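Local coordinates for glycosylation Associate Protein 1 (Streptococcus agalactiae serotype V, PDB 6OYC) that probably acts, in complex with its partner proteins Gap2 and Gap3, in the glycosylation and export of a secreted glycoprotein through the accessory Sec system, at residues A[370-373]-A[374-377]. Numbering follows the deposited sequence.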
# COMPACT_ATOMS: atom_id res chain seq x y z
N LEU A 370 -15.96 -22.44 5.83
CA LEU A 370 -15.96 -22.12 7.26
C LEU A 370 -17.36 -22.27 7.85
O LEU A 370 -17.52 -22.79 8.96
CB LEU A 370 -15.45 -20.71 7.49
CG LEU A 370 -13.94 -20.53 7.58
CD1 LEU A 370 -13.64 -19.08 7.86
CD2 LEU A 370 -13.39 -21.43 8.67
N LYS A 371 -18.39 -21.83 7.11
CA LYS A 371 -19.76 -21.99 7.60
C LYS A 371 -20.10 -23.46 7.80
O LYS A 371 -20.68 -23.83 8.83
CB LYS A 371 -20.75 -21.32 6.64
CG LYS A 371 -22.06 -20.88 7.30
CD LYS A 371 -23.09 -20.34 6.29
CE LYS A 371 -24.51 -20.34 6.87
NZ LYS A 371 -25.57 -20.80 5.91
N GLU A 372 -19.75 -24.32 6.84
CA GLU A 372 -20.10 -25.73 6.96
C GLU A 372 -19.32 -26.40 8.08
O GLU A 372 -19.87 -27.21 8.84
CB GLU A 372 -19.86 -26.47 5.64
CG GLU A 372 -21.04 -26.47 4.69
CD GLU A 372 -22.31 -27.01 5.34
OE1 GLU A 372 -22.21 -27.86 6.25
OE2 GLU A 372 -23.40 -26.58 4.92
N ALA A 373 -18.03 -26.08 8.21
CA ALA A 373 -17.21 -26.73 9.21
C ALA A 373 -17.57 -26.30 10.62
O ALA A 373 -17.24 -27.02 11.57
CB ALA A 373 -15.74 -26.47 8.94
N THR A 374 -18.21 -25.14 10.79
CA THR A 374 -18.71 -24.74 12.10
C THR A 374 -20.06 -25.38 12.42
O THR A 374 -20.32 -25.69 13.59
CB THR A 374 -18.82 -23.21 12.20
OG1 THR A 374 -19.37 -22.68 10.99
CG2 THR A 374 -17.44 -22.59 12.46
N LYS A 375 -20.91 -25.58 11.41
CA LYS A 375 -22.23 -26.19 11.61
C LYS A 375 -22.13 -27.47 12.44
O LYS A 375 -22.98 -27.73 13.29
CB LYS A 375 -22.87 -26.49 10.25
CG LYS A 375 -24.22 -25.83 10.02
CD LYS A 375 -24.70 -26.05 8.58
CE LYS A 375 -25.76 -25.02 8.17
NZ LYS A 375 -26.30 -25.29 6.81
N VAL A 376 -21.07 -28.25 12.22
CA VAL A 376 -20.94 -29.55 12.85
C VAL A 376 -20.75 -29.46 14.36
O VAL A 376 -20.99 -30.44 15.08
CB VAL A 376 -19.78 -30.32 12.19
CG1 VAL A 376 -19.70 -31.75 12.70
CG2 VAL A 376 -19.94 -30.30 10.67
N PHE A 377 -20.34 -28.31 14.89
CA PHE A 377 -20.23 -28.25 16.34
C PHE A 377 -21.58 -28.09 17.03
O PHE A 377 -21.64 -28.20 18.26
CB PHE A 377 -19.29 -27.12 16.76
CG PHE A 377 -17.86 -27.40 16.42
CD1 PHE A 377 -17.42 -27.31 15.11
CD2 PHE A 377 -16.96 -27.76 17.41
CE1 PHE A 377 -16.10 -27.56 14.79
CE2 PHE A 377 -15.63 -28.01 17.09
CZ PHE A 377 -15.20 -27.92 15.78
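Thr374 folds its side chain back over the preceding turn of helix 360-375, and its CB already lies 3.5 Å from Leu370 O. Beyond CB, OG1 sits between the backbone N and the carbonyl carbon (chi1 42°), which brings it to 2.7 Å from Leu370 O and 2.8 Å from Lys371 O. Its one proton has both carbonyls within reach. CG2, the other branch, also passes close to Leu370 O; the Thr374 side chain as a whole touches Leu336 of helix 329-344 and Leu406 of strand 406-409. Leu370 O additionally takes the backbone N-H of Thr374, while Lys371 O receives that of Lys375 at 3.1 Å. On the outer surface the Lys375 chain, extended beyond CG, crosses the bent Glu372 side chain at a slant; Lys375 NZ makes a long salt bridge to Glu372 OE2 (3.7 Å). Phe377 turns its ring edge to Ala373 O, with CE1 at 3.5 Å and the oxygen in the ring plane; Tyr340 and Phe382 meet the same ring. A threonine hydroxyl returning to carbonyls three and four residues earlier is a familiar helix feature, here near the C-terminal end of the helix in the beta-alpha-beta crossover from strand 349-354 to strand 406-409 of a GT-B-clan protein.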